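PDB 6J0B: Pvc2 from Photorhabdus asymbiotica subsp. asymbiotica, which forms part of the contractile sheath around the inner tube of an extracellular, phage-tail-like injection system, and probably drives the tube outward when it contracts. Local coordinates for residues A192-P204 and I225-A238. Residues are numbered along the deposited sequence; the frame is centred on the assembly and turned at random.
Sequences APANVALKGGLEP and IRNFSNTGTTVWGA
Leu198 meets Thr233 and Val235 where the loop of 192-204 bends around 225-238, whose first part, 225-235, is a hairpin, and this is the tightly packed part of the contact. The leucine lies roughly perpendicular to both side chains. Its CG lies 3.9 Å from Thr233 CG2, CD2 reaches Val235 CG2, and CD1 extends to Ile225 CG2. Thr233 divides its two branches between partners: OG1, anti to the backbone N (chi1 -176°), lies alongside the Pro204 ring, 3.5 Å from CD, whereas CG2 is left between N and the carbonyl carbon, where it meets Leu198 and the carbonyl oxygen of Leu202. Pro204 and Thr233 run antiparallel past one another, and the proline CG reaches to 3.3 Å from Ile225 O. Leu161 of strand 161-163 and Val179 of helix 172-186 complete this apolar cluster around Leu198.

Toward Asn195 the backbones are linked more loosely. Asn195 N donates to Val235 O over 2.7 Å, but the bond is bent (129°) and weak; Val235 N returns a straighter yet long and weak bond to Val196 O, 3.4 Å away. Asn195 points away from the hairpin at its first bond, yet its CB still touches the Trp236 ring, 3.6 Å from CZ3, while its amide ND2 donates to the carbonyl oxygen of Ser268 of a second subunit. Ala197, exposed to solvent, touches the hairpin through a CA-H...O contact to Thr233 O and through its CB, near the carbonyl oxygens of Thr231 and Thr233.

Within this chain the hairpin forms one edge of the mixed sheet, 234-235 lying outermost and antiparallel to 222-228. The contact thus wraps a largely irregular connection, leading from helix 172-186 to strand 202-204, around the last strands of the alpha/beta core of a phage tail sheath subtilisin-like domain, beside an interface between sheath subunits.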
loop_
_atom_site.group_PDB
_atom_site.type_symbol
_atom_site.label_atom_id
_atom_site.label_comp_id
_atom_site.label_asym_id
_atom_site.label_seq_id
_atom_site.Cartn_x
_atom_site.Cartn_y
_atom_site.Cartn_z
ATOM N N ALA A 192 34.148 12.273 42.350
ATOM C CA ALA A 192 35.327 11.662 42.937
ATOM C C ALA A 192 36.092 10.855 41.889
ATOM O O ALA A 192 35.494 10.286 40.974
ATOM C CB ALA A 192 34.925 10.756 44.097
ATOM N N PRO A 193 37.420 10.795 41.994
ATOM C CA PRO A 193 38.215 10.019 41.035
ATOM C C PRO A 193 38.237 8.520 41.282
ATOM O O PRO A 193 39.021 7.822 40.635
ATOM C CB PRO A 193 39.618 10.608 41.229
ATOM C CG PRO A 193 39.628 10.976 42.650
ATOM C CD PRO A 193 38.286 11.569 42.896
ATOM N N ALA A 194 37.422 7.996 42.188
ATOM C CA ALA A 194 37.475 6.578 42.468
ATOM C C ALA A 194 36.586 5.810 41.492
ATOM O O ALA A 194 35.871 6.399 40.682
ATOM C CB ALA A 194 37.081 6.317 43.914
ATOM N N ASN A 195 36.664 4.478 41.604
ATOM C CA ASN A 195 36.196 3.434 40.663
ATOM C C ASN A 195 36.329 3.840 39.185
ATOM O O ASN A 195 35.427 3.682 38.359
ATOM C CB ASN A 195 34.805 2.860 41.067
ATOM C CG ASN A 195 33.579 3.698 40.682
ATOM O OD1 ASN A 195 33.649 4.860 40.326
ATOM N ND2 ASN A 195 32.423 3.058 40.764
ATOM N N VAL A 196 37.531 4.296 38.839
ATOM C CA VAL A 196 37.921 4.578 37.464
ATOM C C VAL A 196 39.063 3.646 37.096
ATOM O O VAL A 196 40.060 3.566 37.822
ATOM C CB VAL A 196 38.335 6.047 37.281
ATOM C CG1 VAL A 196 38.663 6.334 35.829
ATOM C CG2 VAL A 196 37.227 6.939 37.741
ATOM N N ALA A 197 38.917 2.944 35.977
ATOM C CA ALA A 197 39.942 2.013 35.532
ATOM C C ALA A 197 41.131 2.759 34.942
ATOM O O ALA A 197 40.995 3.846 34.377
ATOM C CB ALA A 197 39.371 1.044 34.500
ATOM N N LEU A 198 42.307 2.157 35.076
ATOM C CA LEU A 198 43.544 2.748 34.584
ATOM C C LEU A 198 43.763 2.310 33.141
ATOM O O LEU A 198 43.801 1.110 32.853
ATOM C CB LEU A 198 44.722 2.336 35.464
ATOM C CG LEU A 198 44.548 2.515 36.973
ATOM C CD1 LEU A 198 45.832 2.183 37.680
ATOM C CD2 LEU A 198 44.118 3.919 37.323
ATOM N N LYS A 199 43.910 3.287 32.240
ATOM C CA LYS A 199 43.926 2.985 30.810
ATOM C C LYS A 199 45.237 2.341 30.382
ATOM O O LYS A 199 45.255 1.530 29.449
ATOM C CB LYS A 199 43.664 4.253 30.003
ATOM C CG LYS A 199 42.215 4.417 29.591
ATOM C CD LYS A 199 41.675 5.788 29.948
ATOM C CE LYS A 199 42.248 6.868 29.048
ATOM N NZ LYS A 199 41.584 8.183 29.276
ATOM N N GLY A 200 46.340 2.687 31.038
ATOM C CA GLY A 200 47.603 2.058 30.721
ATOM C C GLY A 200 47.655 0.620 31.198
ATOM O O GLY A 200 46.809 0.151 31.960
ATOM N N GLY A 201 48.681 -0.095 30.749
ATOM C CA GLY A 201 48.848 -1.480 31.149
ATOM C C GLY A 201 49.361 -1.631 32.565
ATOM O O GLY A 201 50.488 -2.082 32.779
ATOM N N LEU A 202 48.537 -1.267 33.540
ATOM C CA LEU A 202 48.923 -1.218 34.940
ATOM C C LEU A 202 48.202 -2.301 35.728
ATOM O O LEU A 202 47.119 -2.750 35.347
ATOM C CB LEU A 202 48.604 0.149 35.554
ATOM C CG LEU A 202 49.570 1.318 35.354
ATOM C CD1 LEU A 202 50.982 0.841 35.547
ATOM C CD2 LEU A 202 49.410 1.986 34.007
ATOM N N GLU A 203 48.830 -2.719 36.825
ATOM C CA GLU A 203 48.222 -3.584 37.826
ATOM C C GLU A 203 49.023 -3.435 39.108
ATOM O O GLU A 203 50.230 -3.178 39.043
ATOM C CB GLU A 203 48.179 -5.053 37.369
ATOM C CG GLU A 203 49.366 -5.542 36.576
ATOM C CD GLU A 203 49.137 -6.942 36.043
ATOM O OE1 GLU A 203 48.242 -7.636 36.570
ATOM O OE2 GLU A 203 49.839 -7.345 35.094
ATOM N N PRO A 204 48.387 -3.553 40.279
ATOM C CA PRO A 204 49.095 -3.270 41.535
ATOM C C PRO A 204 50.163 -4.305 41.845
ATOM O O PRO A 204 50.045 -5.478 41.486
ATOM C CB PRO A 204 47.979 -3.304 42.584
ATOM C CG PRO A 204 46.728 -3.115 41.821
ATOM C CD PRO A 204 46.948 -3.759 40.508
ATOM N N ILE A 225 44.651 1.352 45.369
ATOM C CA ILE A 225 44.390 0.927 44.001
ATOM C C ILE A 225 44.397 -0.592 44.003
ATOM O O ILE A 225 45.448 -1.209 44.183
ATOM C CB ILE A 225 45.445 1.482 43.037
ATOM C CG1 ILE A 225 45.542 3.000 43.171
ATOM C CG2 ILE A 225 45.133 1.080 41.611
ATOM C CD1 ILE A 225 46.882 3.553 42.774
ATOM N N ARG A 226 43.241 -1.219 43.813
ATOM C CA ARG A 226 43.204 -2.670 43.893
ATOM C C ARG A 226 42.402 -3.256 42.744
ATOM O O ARG A 226 41.545 -2.595 42.154
ATOM C CB ARG A 226 42.651 -3.149 45.238
ATOM C CG ARG A 226 41.300 -2.618 45.626
ATOM C CD ARG A 226 41.081 -2.902 47.098
ATOM N NE ARG A 226 39.679 -3.113 47.426
ATOM C CZ ARG A 226 39.071 -4.289 47.356
ATOM N NH1 ARG A 226 39.741 -5.361 46.964
ATOM N NH2 ARG A 226 37.790 -4.393 47.677
ATOM N N ASN A 227 42.695 -4.519 42.450
ATOM C CA ASN A 227 42.210 -5.173 41.247
ATOM C C ASN A 227 40.865 -5.841 41.489
ATOM O O ASN A 227 40.668 -6.537 42.488
ATOM C CB ASN A 227 43.229 -6.210 40.776
ATOM C CG ASN A 227 43.067 -6.571 39.317
ATOM O OD1 ASN A 227 43.451 -5.805 38.433
ATOM N ND2 ASN A 227 42.514 -7.746 39.054
ATOM N N PHE A 228 39.938 -5.616 40.567
ATOM C CA PHE A 228 38.642 -6.273 40.548
ATOM C C PHE A 228 38.560 -7.091 39.269
ATOM O O PHE A 228 39.076 -6.672 38.232
ATOM C CB PHE A 228 37.499 -5.251 40.615
ATOM C CG PHE A 228 37.203 -4.750 42.006
ATOM C CD1 PHE A 228 38.141 -4.019 42.717
ATOM C CD2 PHE A 228 35.975 -4.993 42.592
ATOM C CE1 PHE A 228 37.868 -3.561 43.988
ATOM C CE2 PHE A 228 35.696 -4.532 43.864
ATOM C CZ PHE A 228 36.646 -3.817 44.560
ATOM N N SER A 229 37.929 -8.265 39.339
ATOM C CA SER A 229 37.983 -9.179 38.201
ATOM C C SER A 229 37.115 -8.705 37.043
ATOM O O SER A 229 37.401 -9.031 35.885
ATOM C CB SER A 229 37.568 -10.586 38.627
ATOM O OG SER A 229 36.183 -10.786 38.425
ATOM N N ASN A 230 36.068 -7.934 37.322
ATOM C CA ASN A 230 35.230 -7.402 36.256
ATOM C C ASN A 230 35.692 -6.034 35.772
ATOM O O ASN A 230 35.465 -5.690 34.607
ATOM C CB ASN A 230 33.773 -7.324 36.718
ATOM C CG ASN A 230 33.597 -6.472 37.959
ATOM O OD1 ASN A 230 34.123 -6.792 39.024
ATOM N ND2 ASN A 230 32.840 -5.389 37.832
ATOM N N THR A 231 36.344 -5.254 36.630
ATOM C CA THR A 231 36.770 -3.901 36.296
ATOM C C THR A 231 38.243 -3.818 35.905
ATOM O O THR A 231 38.650 -2.833 35.280
ATOM C CB THR A 231 36.492 -2.966 37.484
ATOM O OG1 THR A 231 35.310 -3.404 38.163
ATOM C CG2 THR A 231 36.278 -1.524 37.029
ATOM N N GLY A 232 39.042 -4.832 36.218
ATOM C CA GLY A 232 40.476 -4.694 36.064
ATOM C C GLY A 232 41.056 -4.012 37.291
ATOM O O GLY A 232 40.547 -4.153 38.402
ATOM N N THR A 233 42.126 -3.257 37.085
ATOM C CA THR A 233 42.648 -2.435 38.164
ATOM C C THR A 233 41.872 -1.125 38.211
ATOM O O THR A 233 41.396 -0.622 37.188
ATOM C CB THR A 233 44.152 -2.190 38.006
ATOM O OG1 THR A 233 44.642 -1.459 39.135
ATOM C CG2 THR A 233 44.468 -1.423 36.739
ATOM N N THR A 234 41.698 -0.601 39.421
ATOM C CA THR A 234 40.840 0.557 39.610
ATOM C C THR A 234 41.233 1.268 40.895
ATOM O O THR A 234 41.836 0.675 41.791
ATOM C CB THR A 234 39.357 0.155 39.642
ATOM O OG1 THR A 234 38.547 1.328 39.729
ATOM C CG2 THR A 234 39.052 -0.755 40.818
ATOM N N VAL A 235 40.898 2.549 40.963
ATOM C CA VAL A 235 41.148 3.366 42.144
ATOM C C VAL A 235 39.974 3.202 43.094
ATOM O O VAL A 235 38.818 3.155 42.664
ATOM C CB VAL A 235 41.348 4.840 41.758
ATOM C CG1 VAL A 235 42.081 5.575 42.858
ATOM C CG2 VAL A 235 42.092 4.942 40.444
ATOM N N TRP A 236 40.257 3.123 44.390
ATOM C CA TRP A 236 39.222 2.758 45.346
ATOM C C TRP A 236 39.233 3.657 46.575
ATOM O O TRP A 236 38.968 3.198 47.687
ATOM C CB TRP A 236 39.372 1.294 45.752
ATOM C CG TRP A 236 38.103 0.632 46.133
ATOM C CD1 TRP A 236 37.776 0.142 47.357
ATOM C CD2 TRP A 236 36.980 0.383 45.286
ATOM N NE1 TRP A 236 36.518 -0.402 47.326
ATOM C CE2 TRP A 236 36.009 -0.265 46.063
ATOM C CE3 TRP A 236 36.703 0.641 43.942
ATOM C CZ2 TRP A 236 34.785 -0.654 45.545
ATOM C CZ3 TRP A 236 35.491 0.256 43.433
ATOM C CH2 TRP A 236 34.548 -0.389 44.227
ATOM N N GLY A 237 39.518 4.934 46.398
ATOM C CA GLY A 237 39.519 5.855 47.518
ATOM C C GLY A 237 39.382 7.280 47.044
ATOM O O GLY A 237 39.847 7.643 45.961
ATOM N N ALA A 238 38.734 8.096 47.870
ATOM C CA ALA A 238 38.573 9.512 47.581
ATOM C C ALA A 238 38.904 10.384 48.778
ATOM O O ALA A 238 38.614 11.578 48.750
ATOM C CB ALA A 238 37.148 9.809 47.107
#